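Local structure of cytochrome c, putative (Shewanella oneidensis, 1SP3) at residues P134-G146 with G155-A167. The protein carries multiple c-type hemes and probably works as a respiratory oxidoreductase, consistent with an octaheme tetrathionate reductase. Numbering follows the deposited sequence.
With HEC (heme c), chain F.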
loop_
_atom_site.group_PDB
_atom_site.type_symbol
_atom_site.label_atom_id
_atom_site.label_comp_id
_atom_site.label_asym_id
_atom_site.label_seq_id
_atom_site.Cartn_x
_atom_site.Cartn_y
_atom_site.Cartn_z
ATOM N N PRO A 134 -1.895 13.219 -15.793
ATOM C CA PRO A 134 -2.217 12.987 -14.361
ATOM C C PRO A 134 -1.494 14.025 -13.477
ATOM O O PRO A 134 -0.293 14.377 -13.757
ATOM C CB PRO A 134 -1.581 11.602 -14.046
ATOM C CG PRO A 134 -1.553 10.837 -15.568
ATOM C CD PRO A 134 -1.242 12.066 -16.452
ATOM N N VAL A 135 -2.162 14.435 -12.398
ATOM C CA VAL A 135 -1.517 15.173 -11.286
ATOM C C VAL A 135 -1.608 14.377 -10.009
ATOM O O VAL A 135 -2.235 13.284 -9.993
ATOM C CB VAL A 135 -2.172 16.532 -11.101
ATOM C CG1 VAL A 135 -1.994 17.315 -12.373
ATOM C CG2 VAL A 135 -3.693 16.427 -10.634
ATOM N N ARG A 136 -1.003 14.861 -8.922
ATOM C CA ARG A 136 -1.062 14.069 -7.674
ATOM C C ARG A 136 -2.455 13.551 -7.335
ATOM O O ARG A 136 -2.650 12.363 -6.913
ATOM C CB ARG A 136 -0.459 14.836 -6.516
ATOM C CG ARG A 136 1.048 15.154 -6.701
ATOM C CD ARG A 136 1.593 16.016 -5.540
ATOM N NE ARG A 136 0.840 17.274 -5.369
ATOM C CZ ARG A 136 1.135 18.455 -5.959
ATOM N NH1 ARG A 136 2.185 18.535 -6.779
ATOM N NH2 ARG A 136 0.348 19.555 -5.750
ATOM N N ASP A 137 -3.457 14.386 -7.571
ATOM C CA ASP A 137 -4.822 13.993 -7.166
ATOM C C ASP A 137 -5.375 12.808 -7.976
ATOM O O ASP A 137 -6.288 12.107 -7.529
ATOM C CB ASP A 137 -5.775 15.199 -7.177
ATOM C CG ASP A 137 -6.813 15.141 -6.037
ATOM O OD1 ASP A 137 -6.485 14.680 -4.899
ATOM O OD2 ASP A 137 -8.020 15.493 -6.178
ATOM N N ASN A 138 -4.861 12.569 -9.186
ATOM C CA ASN A 138 -5.337 11.413 -9.916
ATOM C C ASN A 138 -4.786 10.130 -9.255
ATOM O O ASN A 138 -5.543 9.209 -8.992
ATOM C CB ASN A 138 -4.956 11.478 -11.384
ATOM C CG ASN A 138 -5.562 12.667 -12.096
ATOM O OD1 ASN A 138 -4.872 13.691 -12.347
ATOM N ND2 ASN A 138 -6.844 12.534 -12.482
ATOM N N CYS A 139 -3.473 10.071 -9.000
ATOM C CA CYS A 139 -2.875 8.893 -8.372
ATOM C C CYS A 139 -3.562 8.686 -7.054
ATOM O O CYS A 139 -3.871 7.591 -6.739
ATOM C CB CYS A 139 -1.349 9.050 -8.160
ATOM S SG CYS A 139 -0.609 9.562 -9.719
ATOM N N GLY A 140 -3.801 9.790 -6.325
ATOM C CA GLY A 140 -4.386 9.800 -5.004
ATOM C C GLY A 140 -5.819 9.311 -4.887
ATOM O O GLY A 140 -6.201 8.962 -3.808
ATOM N N SER A 141 -6.587 9.285 -5.984
ATOM C CA SER A 141 -7.904 8.661 -5.957
ATOM C C SER A 141 -7.849 7.226 -5.407
ATOM O O SER A 141 -8.833 6.713 -4.907
ATOM C CB SER A 141 -8.517 8.666 -7.364
ATOM O OG SER A 141 -8.770 10.031 -7.770
ATOM N N CYS A 142 -6.706 6.556 -5.563
ATOM C CA CYS A 142 -6.526 5.214 -4.989
ATOM C C CYS A 142 -5.459 5.210 -3.958
ATOM O O CYS A 142 -5.607 4.498 -3.040
ATOM C CB CYS A 142 -6.133 4.205 -6.032
ATOM S SG CYS A 142 -7.323 4.101 -7.406
ATOM N N HIS A 143 -4.375 5.981 -4.142
ATOM C CA HIS A 143 -3.239 6.015 -3.182
ATOM C C HIS A 143 -3.310 6.802 -1.834
ATOM O O HIS A 143 -2.444 6.567 -0.983
ATOM C CB HIS A 143 -1.926 6.342 -3.904
ATOM C CG HIS A 143 -1.461 5.238 -4.801
ATOM N ND1 HIS A 143 -0.783 4.140 -4.330
ATOM C CD2 HIS A 143 -1.658 5.021 -6.125
ATOM C CE1 HIS A 143 -0.572 3.294 -5.316
ATOM N NE2 HIS A 143 -1.085 3.810 -6.417
ATOM N N PHE A 144 -4.278 7.713 -1.679
ATOM C CA PHE A 144 -4.523 8.440 -0.433
ATOM C C PHE A 144 -5.580 7.844 0.491
ATOM O O PHE A 144 -5.666 8.254 1.663
ATOM C CB PHE A 144 -5.024 9.841 -0.717
ATOM C CG PHE A 144 -4.063 10.712 -1.488
ATOM C CD1 PHE A 144 -4.516 11.896 -2.044
ATOM C CD2 PHE A 144 -2.740 10.330 -1.715
ATOM C CE1 PHE A 144 -3.616 12.721 -2.791
ATOM C CE2 PHE A 144 -1.833 11.128 -2.473
ATOM C CZ PHE A 144 -2.273 12.330 -2.998
ATOM N N TYR A 145 -6.397 6.903 0.028
ATOM C CA TYR A 145 -7.373 6.218 0.932
ATOM C C TYR A 145 -7.179 4.635 1.061
ATOM O O TYR A 145 -6.146 4.073 0.604
ATOM C CB TYR A 145 -8.828 6.671 0.584
ATOM C CG TYR A 145 -8.839 8.118 0.099
ATOM C CD1 TYR A 145 -8.453 8.460 -1.240
ATOM C CD2 TYR A 145 -9.159 9.156 0.987
ATOM C CE1 TYR A 145 -8.406 9.837 -1.684
ATOM C CE2 TYR A 145 -9.123 10.517 0.584
ATOM C CZ TYR A 145 -8.737 10.872 -0.741
ATOM O OH TYR A 145 -8.703 12.225 -1.089
ATOM N N GLY A 146 -8.130 3.941 1.731
ATOM C CA GLY A 146 -8.089 2.480 1.897
ATOM C C GLY A 146 -9.462 1.823 1.660
ATOM O O GLY A 146 -9.662 0.591 1.841
ATOM N N GLY A 155 0.821 5.468 5.938
ATOM C CA GLY A 155 0.583 6.764 6.502
ATOM C C GLY A 155 1.442 7.849 5.898
ATOM O O GLY A 155 1.353 8.966 6.397
ATOM N N ASP A 156 2.235 7.541 4.865
ATOM C CA ASP A 156 3.055 8.563 4.170
ATOM C C ASP A 156 2.418 9.255 2.934
ATOM O O ASP A 156 3.037 10.081 2.273
ATOM C CB ASP A 156 4.529 8.094 3.879
ATOM C CG ASP A 156 4.645 7.014 2.808
ATOM O OD1 ASP A 156 5.749 6.853 2.192
ATOM O OD2 ASP A 156 3.720 6.256 2.470
ATOM N N LEU A 157 1.217 8.870 2.563
ATOM C CA LEU A 157 0.559 9.542 1.428
ATOM C C LEU A 157 -0.858 9.842 1.912
ATOM O O LEU A 157 -1.674 8.940 2.075
ATOM C CB LEU A 157 0.518 8.615 0.223
ATOM C CG LEU A 157 1.776 8.315 -0.610
ATOM C CD1 LEU A 157 1.487 7.413 -1.813
ATOM C CD2 LEU A 157 2.481 9.557 -1.096
ATOM N N ASP A 158 -1.133 11.105 2.176
ATOM C CA ASP A 158 -2.399 11.500 2.763
ATOM C C ASP A 158 -3.225 12.385 1.779
ATOM O O ASP A 158 -2.690 12.782 0.719
ATOM C CB ASP A 158 -2.169 12.027 4.205
ATOM C CG ASP A 158 -2.135 13.550 4.339
ATOM O OD1 ASP A 158 -1.313 14.285 3.703
ATOM O OD2 ASP A 158 -2.916 14.135 5.164
ATOM N N SER A 159 -4.498 12.659 2.112
ATOM C CA SER A 159 -5.368 13.476 1.252
ATOM C C SER A 159 -4.796 14.860 1.016
ATOM O O SER A 159 -5.120 15.499 0.032
ATOM C CB SER A 159 -6.759 13.649 1.866
ATOM O OG SER A 159 -6.640 13.475 3.274
ATOM N N SER A 160 -3.953 15.324 1.907
ATOM C CA SER A 160 -3.355 16.628 1.730
ATOM C C SER A 160 -2.196 16.617 0.716
ATOM O O SER A 160 -1.699 17.684 0.377
ATOM C CB SER A 160 -2.786 17.077 3.051
ATOM O OG SER A 160 -1.387 16.913 2.968
ATOM N N MET A 161 -1.754 15.433 0.242
ATOM C CA MET A 161 -0.694 15.339 -0.759
ATOM C C MET A 161 -1.273 15.801 -2.075
ATOM O O MET A 161 -0.533 15.919 -3.051
ATOM C CB MET A 161 -0.147 13.911 -0.973
ATOM C CG MET A 161 0.587 13.188 0.183
ATOM S SD MET A 161 2.093 13.966 0.726
ATOM C CE MET A 161 3.117 12.697 0.711
ATOM N N ALA A 162 -2.580 16.059 -2.142
ATOM C CA ALA A 162 -3.100 16.717 -3.332
ATOM C C ALA A 162 -2.452 18.099 -3.629
ATOM O O ALA A 162 -2.222 18.438 -4.814
ATOM C CB ALA A 162 -4.663 16.894 -3.219
ATOM N N TYR A 163 -2.271 18.922 -2.585
ATOM C CA TYR A 163 -1.602 20.239 -2.710
ATOM C C TYR A 163 -0.919 20.454 -1.377
ATOM O O TYR A 163 -1.438 21.200 -0.571
ATOM C CB TYR A 163 -2.625 21.397 -2.945
ATOM C CG TYR A 163 -3.335 21.278 -4.267
ATOM C CD1 TYR A 163 -4.519 20.517 -4.384
ATOM C CD2 TYR A 163 -2.796 21.877 -5.412
ATOM C CE1 TYR A 163 -5.139 20.357 -5.632
ATOM C CE2 TYR A 163 -3.407 21.731 -6.648
ATOM C CZ TYR A 163 -4.559 20.983 -6.742
ATOM O OH TYR A 163 -5.122 20.873 -7.968
ATOM N N PRO A 164 0.184 19.761 -1.082
ATOM C CA PRO A 164 0.692 19.795 0.295
ATOM C C PRO A 164 1.603 21.013 0.469
ATOM O O PRO A 164 1.997 21.596 -0.553
ATOM C CB PRO A 164 1.552 18.526 0.377
ATOM C CG PRO A 164 2.048 18.354 -0.987
ATOM C CD PRO A 164 0.984 18.872 -1.955
ATOM N N ASP A 165 1.965 21.322 1.711
ATOM C CA ASP A 165 2.906 22.352 1.998
ATOM C C ASP A 165 4.295 21.755 2.194
ATOM O O ASP A 165 4.437 20.525 2.277
ATOM C CB ASP A 165 2.502 23.121 3.228
ATOM C CG ASP A 165 2.247 22.245 4.409
ATOM O OD1 ASP A 165 1.661 22.758 5.391
ATOM O OD2 ASP A 165 2.583 21.043 4.493
ATOM N N LYS A 166 5.287 22.634 2.286
ATOM C CA LYS A 166 6.680 22.263 2.483
ATOM C C LYS A 166 6.845 21.423 3.725
ATOM O O LYS A 166 7.597 20.463 3.688
ATOM C CB LYS A 166 7.595 23.474 2.586
ATOM C CG LYS A 166 9.084 23.203 2.243
ATOM C CD LYS A 166 9.931 24.522 2.388
ATOM C CE LYS A 166 11.424 24.267 2.159
ATOM N NZ LYS A 166 12.354 24.969 3.177
ATOM N N ALA A 167 6.195 21.822 4.810
ATOM C CA ALA A 167 6.230 21.087 6.065
ATOM C C ALA A 167 5.806 19.589 5.924
ATOM O O ALA A 167 6.329 18.742 6.674
ATOM C CB ALA A 167 5.378 21.774 7.121
HETATM FE FE HEC F . -0.912 2.990 -8.290
HETATM C CHA HEC F . 0.662 0.214 -7.161
HETATM C CHB HEC F . 2.123 4.534 -8.561
HETATM C CHC HEC F . -2.400 5.545 -9.957
HETATM C CHD HEC F . -3.921 1.510 -7.634
HETATM N NA HEC F . 1.013 2.482 -7.926
HETATM C C1A HEC F . 1.443 1.314 -7.412
HETATM C C2A HEC F . 2.875 1.300 -7.322
HETATM C C3A HEC F . 3.300 2.489 -7.743
HETATM C C4A HEC F . 2.143 3.257 -8.110
HETATM C CMA HEC F . 4.777 2.979 -7.724
HETATM C CAA HEC F . 3.725 0.086 -6.720
HETATM C CBA HEC F . 4.327 -0.833 -7.784
HETATM C CGA HEC F . 3.426 -2.033 -7.988
HETATM O O1A HEC F . 3.497 -2.676 -9.082
HETATM O O2A HEC F . 2.701 -2.412 -7.018
HETATM N NB HEC F . -0.241 4.726 -9.092
HETATM C C1B HEC F . 1.031 5.172 -9.107
HETATM C C2B HEC F . 1.059 6.501 -9.671
HETATM C C3B HEC F . -0.184 6.814 -10.026
HETATM C C4B HEC F . -1.022 5.673 -9.700
HETATM C CMB HEC F . 2.408 7.267 -9.740
HETATM C CAB HEC F . -0.708 8.041 -10.842
HETATM C CBB HEC F . -0.080 8.235 -12.067
HETATM N NC HEC F . -2.764 3.455 -8.718
HETATM C C1C HEC F . -3.210 4.577 -9.436
HETATM C C2C HEC F . -4.639 4.577 -9.406
HETATM C C3C HEC F . -5.032 3.454 -8.804
HETATM C C4C HEC F . -3.891 2.708 -8.338
HETATM C CMC HEC F . -5.572 5.682 -9.970
HETATM C CAC HEC F . -6.499 3.085 -8.611
HETATM C CBC HEC F . -7.313 2.897 -9.735
HETATM N ND HEC F . -1.542 1.204 -7.443
HETATM C C1D HEC F . -2.846 0.756 -7.290
HETATM C C2D HEC F . -2.877 -0.594 -6.811
HETATM C C3D HEC F . -1.451 -1.002 -6.743
HETATM C C4D HEC F . -0.692 0.171 -7.143
HETATM C CMD HEC F . -4.049 -1.551 -6.449
HETATM C CAD HEC F . -0.881 -2.384 -6.310
HETATM C CBD HEC F . -0.736 -3.081 -7.647
HETATM C CGD HEC F . -0.264 -4.512 -7.422
HETATM O O1D HEC F . 0.964 -4.668 -7.207
HETATM O O2D HEC F . -1.056 -5.508 -7.440
HETATM O O HOH W 1 -2.821 17.484 -7.409
#
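The CXXCH segment of heme c #3, helix 136-143 with Phe144 next in the chain, packs through Arg136 and Phe144 against the 3-10 segment 159-162. Phe144 lies flat between two backbones: Asp158 O sits over the centre of one ring face, 3.3 Å from Phe144 CG, and Gly140 CA covers the centre of the opposite face. With CG beside its own backbone N (chi1 -62°), the ring reaches along the turn until CZ meets Met161 CB. Leu157 CB approaches Phe144 CD2 at 4.2 Å, and Leu157 also lies against His400, an axial ligand of heme c #6. Shortening Phe144 to alanine is likely to open a gap between Gly140 and Asp158 O and to leave Met161 CB without its aromatic neighbour. At the start of the helix, Arg136 bends at chi3 (-56°) and turns its guanidinium edge to the turn's carbonyls: NH2 bonds Ala162 O at 3.0 Å from above the carbonyl plane, while NE makes a weak bond to Met161 O. Its NH1 goes to Phe179 O, and a water joins Asp137 N to Ala162 O. On the heme side, Cys139 SG and Cys142 SG are thioether-linked to the vinyl-derived carbons CAB and CAC, and His143 NE2 binds the heme iron FE at 2.0 Å opposite His38, the bis-histidine c-type site of multiheme cytochromes.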